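Local coordinates for protein mitogen (Streptococcus dysgalactiae, PDB 2J4X) that acts as a bacterial superantigen of the staphylococcal and streptococcal toxin family, binding a zinc ion and probably stimulating T cells by engaging their receptors, at residues Tyr75-Lys79 with Asn90-Gly94; Asn7-Lys11 with Leu156-Asn160; Tyr172-Lys178 with Glu192-Lys198. All coordinates share one frame; numbering follows the deposited sequence.

Contact 1: residues Tyr75-Lys79 with Asn90-Gly94; sequences YALIK and NYVDG
The carboxylate of Asp93 is the flat group gripped across this pair of strands: Lys79 NZ reaches OD2 of Asp93 at 3.0 Å, on the syn side but 28° out of the carboxylate plane, closing a salt bridge. The lysine chain bends at chi3 (56°) to bring its amine over to the aspartate, and the two side chains cross at about a right angle. The amide of Asn90 presents its oxygen to the other strand, with OD1 lying 3.8 Å from Ile78 CD1. The Tyr91 ring leads away from the partner strand, and its hydroxyl pairs with Ser82 OG.

One direct backbone bond joins the segments: Lys79 N gives a nearly straight bond (168°) to Tyr91 O, 2.7 Å away, and the CA-H of Ile78 approaches the same oxygen. Further along, the strands part and a water steps in, accepting from Asp93 N at 3.0 Å and lying close to Leu77 O. Val92 packs against two residues of the other strand, with CG2 3.5 Å from Ala76 CB and CG1 4.0 Å from Ile78 CG1.

Gln138 of helix 137-150 bonds both Leu77 N and Asp93 O, bracing the parted end. Asp93 OD2 also accepts from Asn57 ND2. Two donors on that oxygen should limit rotation of the carboxylate and probably favour its ionised form, while water and a helix side chain do what direct strand pairing would otherwise do.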
loop_
_atom_site.group_PDB
_atom_site.type_symbol
_atom_site.label_atom_id
_atom_site.label_comp_id
_atom_site.label_asym_id
_atom_site.label_seq_id
_atom_site.Cartn_x
_atom_site.Cartn_y
_atom_site.Cartn_z
ATOM N N TYR A 75 6.963 3.855 -3.946
ATOM C CA TYR A 75 6.575 3.341 -2.649
ATOM C C TYR A 75 5.848 2.059 -3.021
ATOM O O TYR A 75 4.693 2.087 -3.422
ATOM C CB TYR A 75 5.627 4.261 -1.894
ATOM C CG TYR A 75 5.507 3.801 -0.460
ATOM C CD1 TYR A 75 6.170 4.462 0.557
ATOM C CD2 TYR A 75 4.840 2.615 -0.140
ATOM C CE1 TYR A 75 6.189 3.949 1.860
ATOM C CE2 TYR A 75 4.849 2.096 1.153
ATOM C CZ TYR A 75 5.532 2.766 2.147
ATOM O OH TYR A 75 5.588 2.244 3.416
ATOM N N ALA A 76 6.536 0.930 -2.920
ATOM C CA ALA A 76 5.927 -0.334 -3.271
ATOM C C ALA A 76 6.440 -1.467 -2.416
ATOM O O ALA A 76 7.586 -1.466 -1.992
ATOM C CB ALA A 76 6.187 -0.635 -4.723
ATOM N N LEU A 77 5.577 -2.440 -2.163
ATOM C CA LEU A 77 5.933 -3.615 -1.385
ATOM C C LEU A 77 6.780 -4.505 -2.303
ATOM O O LEU A 77 6.474 -4.638 -3.486
ATOM C CB LEU A 77 4.653 -4.354 -0.952
ATOM C CG LEU A 77 4.665 -5.624 -0.094
ATOM C CD1 LEU A 77 5.115 -5.363 1.336
ATOM C CD2 LEU A 77 3.271 -6.155 -0.079
ATOM N N ILE A 78 7.850 -5.097 -1.775
ATOM C CA ILE A 78 8.704 -5.987 -2.573
ATOM C C ILE A 78 8.053 -7.381 -2.639
ATOM O O ILE A 78 7.653 -7.918 -1.614
ATOM C CB ILE A 78 10.135 -6.078 -1.945
ATOM C CG1 ILE A 78 10.810 -4.696 -2.002
ATOM C CG2 ILE A 78 10.965 -7.131 -2.665
ATOM C CD1 ILE A 78 12.176 -4.639 -1.390
ATOM N N LYS A 79 7.916 -7.942 -3.842
ATOM C CA LYS A 79 7.301 -9.265 -4.048
ATOM C C LYS A 79 8.331 -10.369 -3.923
ATOM O O LYS A 79 8.041 -11.458 -3.429
ATOM C CB LYS A 79 6.696 -9.375 -5.449
ATOM C CG LYS A 79 5.540 -8.476 -5.725
ATOM C CD LYS A 79 5.490 -8.117 -7.203
ATOM C CE LYS A 79 5.440 -9.334 -8.120
ATOM N NZ LYS A 79 5.200 -8.931 -9.552
ATOM N N ASN A 90 14.977 -6.131 -7.090
ATOM C CA ASN A 90 13.863 -6.029 -6.154
ATOM C C ASN A 90 12.636 -5.874 -7.035
ATOM O O ASN A 90 12.528 -4.890 -7.776
ATOM C CB ASN A 90 13.986 -4.792 -5.267
ATOM C CG ASN A 90 15.229 -4.804 -4.388
ATOM O OD1 ASN A 90 15.311 -4.057 -3.415
ATOM N ND2 ASN A 90 16.202 -5.636 -4.727
ATOM N N TYR A 91 11.721 -6.838 -6.972
ATOM C CA TYR A 91 10.513 -6.769 -7.783
ATOM C C TYR A 91 9.325 -6.230 -6.999
ATOM O O TYR A 91 9.129 -6.592 -5.845
ATOM C CB TYR A 91 10.176 -8.141 -8.340
ATOM C CG TYR A 91 11.291 -8.728 -9.159
ATOM C CD1 TYR A 91 12.308 -9.457 -8.551
ATOM C CD2 TYR A 91 11.355 -8.525 -10.535
ATOM C CE1 TYR A 91 13.371 -9.971 -9.289
ATOM C CE2 TYR A 91 12.411 -9.031 -11.284
ATOM C CZ TYR A 91 13.418 -9.751 -10.655
ATOM O OH TYR A 91 14.487 -10.239 -11.376
ATOM N N VAL A 92 8.546 -5.349 -7.624
ATOM C CA VAL A 92 7.375 -4.763 -6.983
ATOM C C VAL A 92 6.328 -4.471 -8.053
ATOM O O VAL A 92 6.623 -4.524 -9.237
ATOM C CB VAL A 92 7.722 -3.441 -6.270
ATOM C CG1 VAL A 92 8.948 -3.613 -5.400
ATOM C CG2 VAL A 92 7.932 -2.335 -7.297
ATOM N N ASP A 93 5.103 -4.185 -7.622
ATOM C CA ASP A 93 3.983 -3.848 -8.517
ATOM C C ASP A 93 3.700 -2.376 -8.309
ATOM O O ASP A 93 3.599 -1.934 -7.167
ATOM C CB ASP A 93 2.697 -4.594 -8.131
ATOM C CG ASP A 93 2.728 -6.077 -8.476
ATOM O OD1 ASP A 93 1.910 -6.820 -7.871
ATOM O OD2 ASP A 93 3.541 -6.495 -9.347
ATOM N N GLY A 94 3.552 -1.618 -9.392
ATOM C CA GLY A 94 3.268 -0.197 -9.255
ATOM C C GLY A 94 4.089 0.585 -8.235
ATOM O O GLY A 94 5.303 0.426 -8.172
HETATM O O HOH W 1 4.385 -4.149 -4.720
#

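Contact 2: residues Asn7-Lys11 with Leu156-Asn160; sequences NSELK and LYEHN
Leu10 sets its CB over one face of the Tyr157 ring in a CH-pi contact, 3.4 Å from the ring centroid and only 13° off the normal. The leucine spreads its branches over the same face: CD1 comes to 3.4 Å from Tyr157 CE1, and CD2 leans toward the hydroxyl end. Leu156 CG sits over the centre of the opposite face, so the ring is clamped between two leucines, one from the helix and one from its own loop. Asn7 OD1 stands at the ring edge, near its plane. The hydroxyl end is tied down by Leu182 O.

The charged part lies toward the surface. Lys11 runs out fully extended, whereas Glu158 starts away from the helix and folds back through chi2 (-50°), bringing OE1 to 2.8 Å from Lys11 NZ. The amine uses the syn lone pair of that oxygen.

Polar groups that do not meet directly are joined by water. One water donates to Asn7 OD1 and accepts from Tyr157 N at 3.0 Å. A second accepts from Asn7 ND2 at 3.2 Å and, weakly, from His159 ND1; together they are consistent with the modelled flip of the amide. Packing is tight here, with Asn7 CB 3.0 Å from Tyr157 O. Asn7 O and Tyr157 O, both acceptors, lie 3.4 Å apart without bonding; Asn7 O is taken by Lys11 N within the helix, 2.7 Å away.

Helix 137-150 adds Met149 against Tyr157 and Arg145 against Leu10, with Arg145 NH1 also bonding Tyr157 OH weakly. The arrangement docks the N-terminal helix 7-14 onto a loop of the beta-grasp region, in keeping with the two-domain build of this toxin family, in which the N-terminal part packs against the C-terminal domain.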
loop_
_atom_site.group_PDB
_atom_site.type_symbol
_atom_site.label_atom_id
_atom_site.label_comp_id
_atom_site.label_asym_id
_atom_site.label_seq_id
_atom_site.Cartn_x
_atom_site.Cartn_y
_atom_site.Cartn_z
ATOM N N ASN A 7 -4.484 -16.149 6.641
ATOM C CA ASN A 7 -3.471 -15.413 7.397
ATOM C C ASN A 7 -2.037 -15.699 6.968
ATOM O O ASN A 7 -1.210 -14.806 6.820
ATOM C CB ASN A 7 -3.592 -15.736 8.879
ATOM C CG ASN A 7 -4.918 -15.320 9.454
ATOM O OD1 ASN A 7 -5.463 -14.272 9.092
ATOM N ND2 ASN A 7 -5.441 -16.123 10.380
ATOM N N SER A 8 -1.753 -16.975 6.810
ATOM C CA SER A 8 -0.447 -17.467 6.401
ATOM C C SER A 8 0.114 -16.739 5.164
ATOM O O SER A 8 1.253 -16.274 5.150
ATOM C CB SER A 8 -0.597 -18.969 6.132
ATOM O OG SER A 8 0.532 -19.509 5.499
ATOM N N GLU A 9 -0.714 -16.657 4.129
ATOM C CA GLU A 9 -0.364 -16.031 2.870
ATOM C C GLU A 9 -0.322 -14.527 3.001
ATOM O O GLU A 9 0.579 -13.891 2.474
ATOM C CB GLU A 9 -1.378 -16.433 1.799
ATOM N N LEU A 10 -1.307 -13.963 3.697
ATOM C CA LEU A 10 -1.389 -12.511 3.898
ATOM C C LEU A 10 -0.220 -12.017 4.724
ATOM O O LEU A 10 0.365 -10.970 4.426
ATOM C CB LEU A 10 -2.699 -12.131 4.589
ATOM C CG LEU A 10 -3.908 -12.249 3.669
ATOM C CD1 LEU A 10 -5.156 -12.400 4.487
ATOM C CD2 LEU A 10 -3.977 -11.050 2.753
ATOM N N LYS A 11 0.123 -12.771 5.765
ATOM C CA LYS A 11 1.249 -12.402 6.611
ATOM C C LYS A 11 2.523 -12.427 5.792
ATOM O O LYS A 11 3.371 -11.553 5.930
ATOM C CB LYS A 11 1.420 -13.374 7.783
ATOM C CG LYS A 11 2.685 -13.086 8.571
ATOM C CD LYS A 11 2.808 -13.928 9.803
ATOM C CE LYS A 11 4.048 -13.547 10.577
ATOM N NZ LYS A 11 4.270 -14.493 11.706
ATOM N N LEU A 156 -2.811 -8.759 13.193
ATOM C CA LEU A 156 -3.399 -9.115 11.911
ATOM C C LEU A 156 -2.555 -10.179 11.216
ATOM O O LEU A 156 -1.325 -10.091 11.201
ATOM C CB LEU A 156 -3.526 -7.854 11.033
ATOM C CG LEU A 156 -4.268 -7.897 9.693
ATOM C CD1 LEU A 156 -5.692 -8.405 9.897
ATOM C CD2 LEU A 156 -4.268 -6.510 9.059
ATOM N N TYR A 157 -3.235 -11.189 10.673
ATOM C CA TYR A 157 -2.636 -12.312 9.912
ATOM C C TYR A 157 -1.867 -13.349 10.730
ATOM O O TYR A 157 -1.274 -14.285 10.179
ATOM C CB TYR A 157 -1.758 -11.794 8.741
ATOM C CG TYR A 157 -2.457 -10.782 7.831
ATOM C CD1 TYR A 157 -3.828 -10.896 7.520
ATOM C CD2 TYR A 157 -1.764 -9.679 7.318
ATOM C CE1 TYR A 157 -4.485 -9.919 6.728
ATOM C CE2 TYR A 157 -2.415 -8.707 6.527
ATOM C CZ TYR A 157 -3.761 -8.834 6.246
ATOM O OH TYR A 157 -4.380 -7.856 5.522
ATOM N N GLU A 158 -1.875 -13.182 12.049
ATOM C CA GLU A 158 -1.222 -14.156 12.916
ATOM C C GLU A 158 -2.204 -15.323 13.101
ATOM O O GLU A 158 -3.419 -15.133 13.088
ATOM C CB GLU A 158 -0.861 -13.542 14.285
ATOM C CG GLU A 158 0.429 -12.734 14.285
ATOM C CD GLU A 158 1.603 -13.493 13.655
ATOM O OE1 GLU A 158 2.445 -12.839 12.994
ATOM O OE2 GLU A 158 1.693 -14.736 13.817
ATOM N N HIS A 159 -1.669 -16.530 13.251
ATOM C CA HIS A 159 -2.477 -17.722 13.442
ATOM C C HIS A 159 -3.475 -17.483 14.578
ATOM O O HIS A 159 -4.653 -17.858 14.508
ATOM C CB HIS A 159 -1.544 -18.871 13.804
ATOM C CG HIS A 159 -2.227 -20.197 13.940
ATOM N ND1 HIS A 159 -2.762 -20.873 12.864
ATOM C CD2 HIS A 159 -2.452 -20.973 15.026
ATOM C CE1 HIS A 159 -3.290 -22.010 13.282
ATOM N NE2 HIS A 159 -3.115 -22.092 14.589
ATOM N N ASN A 160 -2.971 -16.827 15.617
ATOM C CA ASN A 160 -3.714 -16.506 16.837
ATOM C C ASN A 160 -4.619 -15.250 16.839
ATOM O O ASN A 160 -5.331 -15.015 17.820
ATOM C CB ASN A 160 -2.704 -16.387 17.998
ATOM C CG ASN A 160 -1.452 -15.554 17.626
ATOM O OD1 ASN A 160 -0.603 -15.996 16.843
ATOM N ND2 ASN A 160 -1.345 -14.349 18.190
HETATM O O HOH W 2 -6.036 -12.071 10.968
HETATM O O HOH W 3 -4.279 -19.028 11.192
#

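Contact 3: residues Tyr172-Lys178 with Glu192-Lys198; sequences YKDNTTK and ETIDMSK
A type I beta turn, Tyr172 to Asn175, links strands 166-172 and 177-181 of the beta-grasp sheet, and here it docks on the 3-10 turn 196-198. Lys173 makes two bonds to that turn: its backbone N donates to Lys198 O at 2.7 Å, 166° at the hydrogen, and its side chain, extended beyond CG, carries NZ to Ser197 O at 2.8 Å. Lys198 O also lies in the plane of the Tyr172 ring at its edge, 3.4 Å from CD2 of Tyr172. The far end of that ring puts OH 3.5 Å from Ile194 CD1. The side chain of Tyr172 is about 9 Å from the zinc ion, whose ligand His171 precedes it.

Each side is braced by an Asx turn. Asp174 OD2 accepts from Thr176 N, and Asp195 OD1 takes both Ser197 N and Ser197 OG from one face of its carboxylate plane. Lys178 and Glu192 approach from opposite directions; NZ of Lys178 is 3.0 Å from OE1 of Glu192, on the syn lone pair, with a weaker bond to OE2.

Tyr172 also packs on Val199 of strand 199-206, strand 193-195 pairs with strand 134-136, and Phe137 of helix 137-150 adds a cation-pi partner for Lys178.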
loop_
_atom_site.group_PDB
_atom_site.type_symbol
_atom_site.label_atom_id
_atom_site.label_comp_id
_atom_site.label_asym_id
_atom_site.label_seq_id
_atom_site.Cartn_x
_atom_site.Cartn_y
_atom_site.Cartn_z
ATOM N N TYR A 172 -13.684 9.685 2.759
ATOM C CA TYR A 172 -13.535 10.984 2.121
ATOM C C TYR A 172 -14.332 12.073 2.826
ATOM O O TYR A 172 -15.294 11.782 3.546
ATOM C CB TYR A 172 -13.937 10.879 0.639
ATOM C CG TYR A 172 -12.940 10.080 -0.182
ATOM C CD1 TYR A 172 -13.213 8.766 -0.571
ATOM C CD2 TYR A 172 -11.685 10.616 -0.506
ATOM C CE1 TYR A 172 -12.257 7.996 -1.257
ATOM C CE2 TYR A 172 -10.722 9.855 -1.192
ATOM C CZ TYR A 172 -11.015 8.546 -1.558
ATOM O OH TYR A 172 -10.066 7.780 -2.196
ATOM N N LYS A 173 -13.905 13.320 2.635
ATOM C CA LYS A 173 -14.561 14.455 3.243
ATOM C C LYS A 173 -15.952 14.657 2.641
ATOM O O LYS A 173 -16.847 15.206 3.288
ATOM C CB LYS A 173 -13.701 15.689 3.051
ATOM C CG LYS A 173 -12.447 15.675 3.890
ATOM C CD LYS A 173 -11.560 16.854 3.539
ATOM C CE LYS A 173 -10.324 16.891 4.399
ATOM N NZ LYS A 173 -9.436 18.042 4.067
ATOM N N ASP A 174 -16.137 14.203 1.405
ATOM C CA ASP A 174 -17.429 14.322 0.741
ATOM C C ASP A 174 -18.310 13.133 1.122
ATOM O O ASP A 174 -19.236 12.776 0.405
ATOM C CB ASP A 174 -17.257 14.360 -0.779
ATOM C CG ASP A 174 -16.911 13.006 -1.359
ATOM O OD1 ASP A 174 -16.790 12.911 -2.598
ATOM O OD2 ASP A 174 -16.761 12.037 -0.584
ATOM N N ASN A 175 -17.981 12.502 2.239
ATOM C CA ASN A 175 -18.738 11.372 2.757
ATOM C C ASN A 175 -18.682 10.056 1.953
ATOM O O ASN A 175 -19.231 9.032 2.386
ATOM C CB ASN A 175 -20.190 11.805 2.975
ATOM C CG ASN A 175 -20.942 10.870 3.900
ATOM O OD1 ASN A 175 -20.447 10.517 4.981
ATOM N ND2 ASN A 175 -22.146 10.464 3.487
ATOM N N THR A 176 -18.030 10.062 0.792
ATOM C CA THR A 176 -17.915 8.821 0.027
ATOM C C THR A 176 -16.798 7.990 0.664
ATOM O O THR A 176 -15.935 8.532 1.355
ATOM C CB THR A 176 -17.570 9.087 -1.438
ATOM O OG1 THR A 176 -16.349 9.821 -1.511
ATOM C CG2 THR A 176 -18.661 9.899 -2.095
ATOM N N THR A 177 -16.811 6.680 0.422
ATOM C CA THR A 177 -15.814 5.766 0.994
ATOM C C THR A 177 -15.223 4.831 -0.042
ATOM O O THR A 177 -15.883 4.501 -1.023
ATOM C CB THR A 177 -16.455 4.840 2.063
ATOM O OG1 THR A 177 -17.008 5.622 3.125
ATOM C CG2 THR A 177 -15.421 3.884 2.637
ATOM N N LYS A 178 -13.983 4.405 0.176
ATOM C CA LYS A 178 -13.364 3.413 -0.702
ATOM C C LYS A 178 -13.035 2.260 0.229
ATOM O O LYS A 178 -12.188 2.391 1.110
ATOM C CB LYS A 178 -12.088 3.917 -1.356
ATOM C CG LYS A 178 -11.441 2.858 -2.241
ATOM C CD LYS A 178 -10.167 3.387 -2.858
ATOM C CE LYS A 178 -9.184 2.279 -3.173
ATOM N NZ LYS A 178 -9.490 1.472 -4.393
ATOM N N GLU A 192 -2.958 3.225 -8.668
ATOM C CA GLU A 192 -4.068 4.066 -8.243
ATOM C C GLU A 192 -3.469 5.019 -7.214
ATOM O O GLU A 192 -2.672 4.588 -6.384
ATOM C CB GLU A 192 -5.151 3.201 -7.594
ATOM C CG GLU A 192 -6.545 3.792 -7.673
ATOM C CD GLU A 192 -7.568 3.109 -6.757
ATOM O OE1 GLU A 192 -7.443 1.874 -6.519
ATOM O OE2 GLU A 192 -8.510 3.814 -6.291
ATOM N N THR A 193 -3.806 6.306 -7.294
ATOM C CA THR A 193 -3.320 7.323 -6.339
ATOM C C THR A 193 -4.490 8.000 -5.583
ATOM O O THR A 193 -5.574 8.197 -6.132
ATOM C CB THR A 193 -2.488 8.426 -7.041
ATOM O OG1 THR A 193 -3.234 8.943 -8.146
ATOM C CG2 THR A 193 -1.171 7.875 -7.554
ATOM N N ILE A 194 -4.270 8.349 -4.321
ATOM C CA ILE A 194 -5.308 8.968 -3.513
ATOM C C ILE A 194 -4.953 10.429 -3.301
ATOM O O ILE A 194 -3.800 10.754 -3.078
ATOM C CB ILE A 194 -5.412 8.256 -2.123
ATOM C CG1 ILE A 194 -5.622 6.754 -2.325
ATOM C CG2 ILE A 194 -6.581 8.827 -1.291
ATOM C CD1 ILE A 194 -6.952 6.377 -2.961
ATOM N N ASP A 195 -5.937 11.314 -3.389
ATOM C CA ASP A 195 -5.698 12.745 -3.162
ATOM C C ASP A 195 -5.879 12.881 -1.667
ATOM O O ASP A 195 -7.011 12.846 -1.176
ATOM C CB ASP A 195 -6.756 13.601 -3.865
ATOM C CG ASP A 195 -6.448 15.099 -3.803
ATOM O OD1 ASP A 195 -5.833 15.565 -2.807
ATOM O OD2 ASP A 195 -6.842 15.813 -4.760
ATOM N N MET A 196 -4.786 13.053 -0.938
ATOM C CA MET A 196 -4.904 13.111 0.505
ATOM C C MET A 196 -5.736 14.264 1.058
ATOM O O MET A 196 -6.306 14.148 2.155
ATOM C CB MET A 196 -3.509 13.071 1.146
ATOM C CG MET A 196 -2.727 11.768 0.891
ATOM S SD MET A 196 -3.672 10.256 1.263
ATOM C CE MET A 196 -3.899 10.396 3.000
ATOM N N SER A 197 -5.834 15.357 0.298
ATOM C CA SER A 197 -6.603 16.527 0.743
ATOM C C SER A 197 -8.105 16.263 0.811
ATOM O O SER A 197 -8.816 16.956 1.536
ATOM C CB SER A 197 -6.325 17.761 -0.144
ATOM O OG SER A 197 -6.776 17.584 -1.479
ATOM N N LYS A 198 -8.587 15.254 0.082
ATOM C CA LYS A 198 -10.012 14.924 0.098
ATOM C C LYS A 198 -10.362 13.815 1.104
ATOM O O LYS A 198 -11.530 13.463 1.284
ATOM C CB LYS A 198 -10.446 14.520 -1.302
ATOM C CG LYS A 198 -10.178 15.586 -2.330
ATOM C CD LYS A 198 -10.471 15.044 -3.698
ATOM C CE LYS A 198 -9.861 15.909 -4.785
ATOM N NZ LYS A 198 -9.862 15.206 -6.116
#

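In the fold
Contact 1 is the buried one, inside the beta hairpin of strands 71-84 and 87-98 in the OB-fold region; contact 2 is partly buried, and contact 3 lies at the surface. No two share a strand or helix, yet helix 137-150 borders all three. Contact 2 differs in reach: it spans 145 residues, joins the two family regions, and encloses contact 1 along the chain. Each has one lysine-carboxylate bridge across its two segments, but the rest differs: strand pairing interrupted by water in contact 1, a leucine-clamped ring in contact 2, and lysine bonds to backbone carbonyls in contact 3. Contacts 1 and 3 sit on opposite sides of the chain's centre, and contact 3 lies nearest the zinc.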